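Side-chain contacts in MccF (Escherichia coli, PDB 4IIY), which provides self-immunity to microcin C7 and is probably a serine peptidase of the LD-carboxypeptidase (S66) family: residues A53-T56 and V57-K60; N61-F64 and R65-F69; F88-S91 and G92-K95. The protein carries 1 engineered substitution. All coordinates share one frame; numbering follows the deposited sequence.

Contact 1: residues A53-T56 and V57-K60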
loop_
_atom_site.group_PDB
_atom_site.type_symbol
_atom_site.label_atom_id
_atom_site.label_comp_id
_atom_site.label_asym_id
_atom_site.label_seq_id
_atom_site.Cartn_x
_atom_site.Cartn_y
_atom_site.Cartn_z
ATOM N N ALA B 53 9.156 10.501 -9.561
ATOM C CA ALA B 53 8.961 11.948 -9.429
ATOM C C ALA B 53 9.989 12.746 -10.227
ATOM O O ALA B 53 11.164 12.376 -10.259
ATOM C CB ALA B 53 9.002 12.365 -7.965
ATOM N N PRO B 54 9.559 13.858 -10.852
ATOM C CA PRO B 54 10.459 14.631 -11.719
ATOM C C PRO B 54 11.301 15.655 -10.951
ATOM O O PRO B 54 11.272 16.854 -11.269
ATOM C CB PRO B 54 9.483 15.348 -12.651
ATOM C CG PRO B 54 8.295 15.611 -11.776
ATOM C CD PRO B 54 8.168 14.346 -10.937
ATOM N N ALA B 55 12.073 15.196 -9.974
ATOM C CA ALA B 55 12.758 16.118 -9.080
ATOM C C ALA B 55 13.941 16.853 -9.700
ATOM O O ALA B 55 14.412 17.823 -9.115
ATOM C CB ALA B 55 13.155 15.430 -7.755
ATOM N N THR B 56 14.430 16.431 -10.863
ATOM C CA THR B 56 15.435 17.250 -11.540
ATOM C C THR B 56 14.855 18.609 -11.922
ATOM O O THR B 56 15.610 19.564 -12.128
ATOM C CB THR B 56 16.059 16.575 -12.777
ATOM O OG1 THR B 56 15.062 16.346 -13.784
ATOM C CG2 THR B 56 16.757 15.267 -12.398
ATOM N N VAL B 57 13.529 18.690 -12.011
ATOM C CA VAL B 57 12.823 19.954 -12.216
ATOM C C VAL B 57 12.308 20.534 -10.894
ATOM O O VAL B 57 12.542 21.706 -10.581
ATOM C CB VAL B 57 11.639 19.792 -13.207
ATOM C CG1 VAL B 57 10.824 21.083 -13.310
ATOM C CG2 VAL B 57 12.147 19.365 -14.581
ATOM N N THR B 58 11.618 19.722 -10.101
ATOM C CA THR B 58 10.953 20.255 -8.919
ATOM C C THR B 58 11.875 20.502 -7.722
ATOM O O THR B 58 11.490 21.209 -6.801
ATOM C CB THR B 58 9.784 19.363 -8.480
ATOM O OG1 THR B 58 10.282 18.063 -8.156
ATOM C CG2 THR B 58 8.731 19.254 -9.587
ATOM N N ALA B 59 13.067 19.905 -7.729
ATOM C CA ALA B 59 14.094 20.140 -6.709
ATOM C C ALA B 59 15.414 20.426 -7.413
ATOM O O ALA B 59 16.450 19.840 -7.110
ATOM C CB ALA B 59 14.227 18.942 -5.765
ATOM N N LYS B 60 15.365 21.365 -8.350
ATOM C CA LYS B 60 16.495 21.602 -9.241
ATOM C C LYS B 60 17.736 22.146 -8.527
ATOM O O LYS B 60 18.857 21.834 -8.910
ATOM C CB LYS B 60 16.083 22.516 -10.394
ATOM C CG LYS B 60 17.115 22.614 -11.506
ATOM C CD LYS B 60 16.598 23.401 -12.714
ATOM C CE LYS B 60 17.598 23.350 -13.864
ATOM N NZ LYS B 60 17.076 23.998 -15.104
#

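Contact 2: residues N61-F64 and R65-F69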
loop_
_atom_site.group_PDB
_atom_site.type_symbol
_atom_site.label_atom_id
_atom_site.label_comp_id
_atom_site.label_asym_id
_atom_site.label_seq_id
_atom_site.Cartn_x
_atom_site.Cartn_y
_atom_site.Cartn_z
ATOM N N ASN B 61 17.551 22.951 -7.485
ATOM C CA ASN B 61 18.718 23.450 -6.762
ATOM C C ASN B 61 19.441 22.311 -6.050
ATOM O O ASN B 61 20.664 22.204 -6.113
ATOM C CB ASN B 61 18.328 24.556 -5.781
ATOM C CG ASN B 61 17.599 25.700 -6.462
ATOM O OD1 ASN B 61 17.915 26.090 -7.594
ATOM N ND2 ASN B 61 16.601 26.239 -5.777
ATOM N N ARG B 62 18.679 21.447 -5.388
ATOM C CA ARG B 62 19.272 20.313 -4.697
ATOM C C ARG B 62 19.920 19.351 -5.699
ATOM O O ARG B 62 20.991 18.789 -5.441
ATOM C CB ARG B 62 18.225 19.587 -3.846
ATOM C CG ARG B 62 18.835 18.532 -2.921
ATOM C CD ARG B 62 17.809 17.949 -1.996
ATOM N NE ARG B 62 18.324 17.006 -1.002
ATOM C CZ ARG B 62 18.427 17.255 0.302
ATOM N NH1 ARG B 62 18.150 18.457 0.803
ATOM N NH2 ARG B 62 18.815 16.288 1.119
ATOM N N PHE B 63 19.261 19.156 -6.838
ATOM C CA PHE B 63 19.808 18.345 -7.929
ATOM C C PHE B 63 21.179 18.881 -8.364
ATOM O O PHE B 63 22.158 18.135 -8.444
ATOM C CB PHE B 63 18.797 18.329 -9.086
ATOM C CG PHE B 63 19.324 17.781 -10.393
ATOM C CD1 PHE B 63 19.937 16.540 -10.471
ATOM C CD2 PHE B 63 19.149 18.506 -11.570
ATOM C CE1 PHE B 63 20.400 16.051 -11.688
ATOM C CE2 PHE B 63 19.603 18.012 -12.790
ATOM C CZ PHE B 63 20.229 16.786 -12.842
ATOM N N PHE B 64 21.268 20.183 -8.625
ATOM C CA PHE B 64 22.542 20.778 -9.032
ATOM C C PHE B 64 23.616 20.636 -7.949
ATOM O O PHE B 64 24.784 20.405 -8.254
ATOM C CB PHE B 64 22.372 22.255 -9.409
ATOM C CG PHE B 64 21.803 22.479 -10.790
ATOM C CD1 PHE B 64 21.481 21.415 -11.620
ATOM C CD2 PHE B 64 21.598 23.768 -11.259
ATOM C CE1 PHE B 64 20.963 21.638 -12.892
ATOM C CE2 PHE B 64 21.082 23.994 -12.524
ATOM C CZ PHE B 64 20.768 22.928 -13.339
ATOM N N ARG B 65 23.230 20.773 -6.683
ATOM C CA ARG B 65 24.192 20.573 -5.602
ATOM C C ARG B 65 24.712 19.123 -5.576
ATOM O O ARG B 65 25.901 18.891 -5.374
ATOM C CB ARG B 65 23.594 20.980 -4.249
ATOM C CG ARG B 65 24.554 20.824 -3.074
ATOM C CD ARG B 65 24.032 21.503 -1.806
ATOM N NE ARG B 65 22.674 21.086 -1.477
ATOM C CZ ARG B 65 21.594 21.862 -1.571
ATOM N NH1 ARG B 65 21.693 23.126 -1.992
ATOM N NH2 ARG B 65 20.408 21.360 -1.253
ATOM N N GLY B 66 23.828 18.150 -5.777
ATOM C CA GLY B 66 24.239 16.751 -5.807
ATOM C C GLY B 66 25.141 16.419 -6.989
ATOM O O GLY B 66 26.122 15.681 -6.844
ATOM N N VAL B 67 24.806 16.953 -8.157
ATOM C CA VAL B 67 25.654 16.801 -9.340
ATOM C C VAL B 67 27.064 17.337 -9.070
ATOM O O VAL B 67 28.065 16.656 -9.314
ATOM C CB VAL B 67 25.026 17.509 -10.553
ATOM C CG1 VAL B 67 26.052 17.680 -11.678
ATOM C CG2 VAL B 67 23.785 16.740 -11.036
ATOM N N GLU B 68 27.133 18.555 -8.549
ATOM C CA GLU B 68 28.419 19.174 -8.259
ATOM C C GLU B 68 29.194 18.369 -7.226
ATOM O O GLU B 68 30.415 18.215 -7.332
ATOM C CB GLU B 68 28.226 20.610 -7.772
ATOM C CG GLU B 68 29.535 21.335 -7.486
ATOM C CD GLU B 68 29.340 22.811 -7.196
ATOM O OE1 GLU B 68 30.255 23.426 -6.606
ATOM O OE2 GLU B 68 28.279 23.357 -7.562
ATOM N N PHE B 69 28.493 17.843 -6.226
ATOM C CA PHE B 69 29.139 17.048 -5.190
ATOM C C PHE B 69 29.868 15.840 -5.787
ATOM O O PHE B 69 31.043 15.599 -5.496
ATOM C CB PHE B 69 28.123 16.613 -4.122
ATOM C CG PHE B 69 28.732 15.818 -3.001
ATOM C CD1 PHE B 69 29.237 16.447 -1.874
ATOM C CD2 PHE B 69 28.805 14.436 -3.072
ATOM C CE1 PHE B 69 29.810 15.712 -0.849
ATOM C CE2 PHE B 69 29.371 13.701 -2.046
ATOM C CZ PHE B 69 29.875 14.345 -0.937
#

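Contact 3: residues F88-S91 and G92-K95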
loop_
_atom_site.group_PDB
_atom_site.type_symbol
_atom_site.label_atom_id
_atom_site.label_comp_id
_atom_site.label_asym_id
_atom_site.label_seq_id
_atom_site.Cartn_x
_atom_site.Cartn_y
_atom_site.Cartn_z
ATOM N N PHE B 88 3.521 16.220 -15.051
ATOM C CA PHE B 88 2.800 16.478 -13.810
ATOM C C PHE B 88 3.473 15.794 -12.612
ATOM O O PHE B 88 4.467 16.303 -12.099
ATOM C CB PHE B 88 1.304 16.172 -13.975
ATOM C CG PHE B 88 0.683 16.931 -15.115
ATOM C CD1 PHE B 88 0.288 18.252 -14.956
ATOM C CD2 PHE B 88 0.559 16.345 -16.361
ATOM C CE1 PHE B 88 -0.250 18.961 -16.019
ATOM C CE2 PHE B 88 0.016 17.045 -17.424
ATOM C CZ PHE B 88 -0.385 18.354 -17.252
ATOM N N TYR B 89 2.979 14.629 -12.203
ATOM C CA TYR B 89 3.447 13.950 -10.998
ATOM C C TYR B 89 4.614 12.995 -11.246
ATOM O O TYR B 89 5.134 12.393 -10.304
ATOM C CB TYR B 89 2.294 13.151 -10.384
ATOM C CG TYR B 89 1.799 11.996 -11.245
ATOM C CD1 TYR B 89 2.230 10.691 -11.019
ATOM C CD2 TYR B 89 0.900 12.213 -12.278
ATOM C CE1 TYR B 89 1.774 9.633 -11.807
ATOM C CE2 TYR B 89 0.440 11.169 -13.068
ATOM C CZ TYR B 89 0.872 9.876 -12.825
ATOM O OH TYR B 89 0.406 8.838 -13.608
ATOM N N ARG B 90 5.008 12.841 -12.506
ATOM C CA ARG B 90 6.038 11.872 -12.874
ATOM C C ARG B 90 6.922 12.470 -13.967
ATOM O O ARG B 90 6.615 13.546 -14.499
ATOM C CB ARG B 90 5.393 10.565 -13.346
ATOM C CG ARG B 90 4.463 10.752 -14.526
ATOM C CD ARG B 90 3.706 9.481 -14.895
ATOM N NE ARG B 90 2.995 9.672 -16.155
ATOM C CZ ARG B 90 2.362 8.713 -16.819
ATOM N NH1 ARG B 90 2.291 7.481 -16.334
ATOM N NH2 ARG B 90 1.790 8.995 -17.986
ATOM N N SER B 91 8.011 11.792 -14.304
ATOM C CA SER B 91 8.964 12.303 -15.285
ATOM C C SER B 91 8.549 12.039 -16.728
ATOM O O SER B 91 9.063 12.691 -17.643
ATOM C CB SER B 91 10.306 11.645 -15.057
ATOM O OG SER B 91 10.116 10.243 -15.057
ATOM N N GLY B 92 7.638 11.090 -16.941
ATOM C CA GLY B 92 7.215 10.732 -18.284
ATOM C C GLY B 92 6.286 9.539 -18.230
ATOM O O GLY B 92 5.951 9.058 -17.134
ATOM N N THR B 93 5.861 9.054 -19.392
ATOM C CA THR B 93 4.974 7.898 -19.431
ATOM C C THR B 93 5.698 6.666 -18.890
ATOM O O THR B 93 6.916 6.652 -18.757
ATOM C CB THR B 93 4.499 7.588 -20.857
ATOM O OG1 THR B 93 5.629 7.183 -21.636
ATOM C CG2 THR B 93 3.822 8.805 -21.497
ATOM N N ILE B 94 4.940 5.621 -18.588
ATOM C CA ILE B 94 5.526 4.351 -18.176
ATOM C C ILE B 94 6.621 3.896 -19.152
ATOM O O ILE B 94 7.749 3.581 -18.751
ATOM C CB ILE B 94 4.430 3.275 -18.028
ATOM C CG1 ILE B 94 3.470 3.673 -16.909
ATOM C CG2 ILE B 94 5.057 1.908 -17.761
ATOM C CD1 ILE B 94 2.240 2.790 -16.818
ATOM N N LYS B 95 6.292 3.886 -20.439
ATOM C CA LYS B 95 7.260 3.445 -21.438
ATOM C C LYS B 95 8.469 4.366 -21.586
ATOM O O LYS B 95 9.592 3.887 -21.762
ATOM C CB LYS B 95 6.572 3.214 -22.781
ATOM C CG LYS B 95 5.698 1.981 -22.740
ATOM C CD LYS B 95 4.930 1.789 -24.023
ATOM C CE LYS B 95 4.119 0.510 -23.961
ATOM N NZ LYS B 95 3.255 0.343 -25.157
#

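Contact 1: residues A53-T56 and V57-K60
The flat group at the centre of this contact is the carbonyl of Pro54, and two backbone N-H groups of the next turn reach its oxygen. Val57 N stands above the carbonyl plane, 39° out of it, with Val57 N to Pro54 O at 3.0 Å. Thr58 N comes closer to the plane and makes the straighter bond, Thr58 N to Pro54 O being 3.1 Å with 165° at the hydrogen. One oxygen thus closes both a three-residue and a four-residue step. Ala59 N continues the pattern on Ala55 O at 2.8 Å. This is the short helix 55-58, with Pro54 at its N-cap and also at the centre of an inverse gamma turn. Ala59 then leaves helical geometry and serves as N-cap of helix 60-72.

The side chains are small and follow the backbone. Thr58 holds OG1 between its own N and carbonyl carbon (chi1 61°), which turns the hydroxyl back along the helix start. There OG1 lies 3.3 Å from Ala55 CA, with at most a weak bond to Pro54 O. The methyls of Ala55 and Ala59 meet, CB to CB at 4.2 Å. Lys60 lays CB against Thr56 O at 3.5 Å, and its extended chain then leads away.

Thr56 OG1 bonds to Gly84 N, which ties the helix to the loop leading into residues 88-91. Ile169 of helix 168-172 packs on Ala55, Thr56 and Ala59. The side chain of Ala59 lies about 6 Å from the bound glutamylsulfamoyl inosine, so this turn runs near the ligand. The chemistry across the contact is mainly backbone polar bonding and methyl packing, without a charge pair. Two N-H groups on Pro54 O probably fix the helix start through the backbone.

Contact 2: residues N61-F64 and R65-F69
Arg65 folds its guanidinium back over Arg62. Its chain bends at chi3 (52°), which brings NH2 to 3.6 Å from Arg62 CG and sets Arg62 CA over one face of the guanidinium. The contact is with the aliphatic root of Arg62, not with its charged end. The two guanidinium planes stand nearly perpendicular, 85° apart, and Arg62 NH1 lies 4.2 Å from Arg65 NH2.

One step along the helix, Val67 meets Phe63. The methyl CG2 of Val67 comes obliquely to the ring and is 3.5 Å from Phe63 CE1. The same methyl lies 3.4 Å from Phe63 O. Val67 keeps CG2 beside its own N, facing back to the preceding turn. Glu68 touches through its root, CB to Phe64 O at 3.5 Å.

These side chains are spaced by the backbone of helix 60-72, where each carbonyl binds the N-H four residues on. Val67 N bonds to Phe63 O at 2.9 Å. Arg62 O receives Gly66 N, also at 2.9 Å. The helix belongs to the beta-alpha-beta crossover between the parallel neighbouring strands 45-49 and 76-79, within the LD-carboxypeptidase N-terminal domain.

Farther out, Arg62 is gripped along its whole guanidinium: NE by Ile169 O, NH1 by Trp213 O, and NH2 by Pro170 O and a salt bridge to Glu174. Arg65 is fixed by NE on Gly173 O and NH1 on Glu215 O. These acceptors probably let the two positive groups sit near each other. The ring of Phe63 meets that of Phe48, on strand 45-49, at about 80°, while Leu168 of helix 168-172 packs on both Phe63 and Val67.

Contact 3: residues F88-S91 and G92-K95
From Arg90 to Thr93 the backbone is mostly extended, with a turn in direction at Ser91, and it becomes helical at Ile94. Thr93 is the N-cap of helix 94-105. Its side chain caps a backbone N just past Lys95, and its own N bonds to Glu96 OE1, consistent with a capping box. Gly92 is almost fully stretched (phi 174°), a conformation in which a CB would clash with Ser91 O.

Arg90 carries the side-chain contact. Its chain is extended from CG to NE, and the guanidinium lies flat against the incoming backbone. Thr93 CA sits over one face, 3.7 Å from NH2 and offset toward the rim. Gly92 O lies on the same face, 3.2 Å from Arg90 NE, but at too poor an angle for a hydrogen bond. Gly92 O instead accepts from Arg97 NE. Farther along, Arg90 NH1 is 4.0 Å from Ile94 CG1. On its other flank, Arg90 CG stands 3.9 Å above the centre of the Tyr89 ring.

Arg90 NE makes a salt bridge to Asp87, and NH1 makes salt bridges to Glu280 and Glu321 of the second subunit. Ile94 N also bonds to that Glu321, so the start of the helix lies at the dimer interface. A leucine at Arg90 would probably leave Asp87 and the two glutamates of the second subunit without their positive mate and lose the flat cover over Thr93 CA. Ser91 OG bonds to Ser50 O. It is 3.2 Å from Gly92 N without bonding to it, and Gly92 N remains buried with no partner.

In the fold
Contacts 1 and 2 follow each other in the chain, joining helix 55-58 to helix 60-72, and they touch where Thr56 O meets the ring of Phe63. Contact 3 lies on a later loop and the start of helix 94-105, yet Pro54 packs on its backbone from Phe88 to Ser91. Contacts 2 and 3 do not touch. Contacts 1 and 2 are part buried and part exposed; contact 3 is buried, partly by the second subunit. Contacts 1 and 2 both approach the ligand; contact 3 lies farther off. Their chemistry differs. Contact 1 is a compact helix start, contact 2 spreads arginines and apolar groups along one helix, and contact 3 holds an arginine for acidic partners in both subunits.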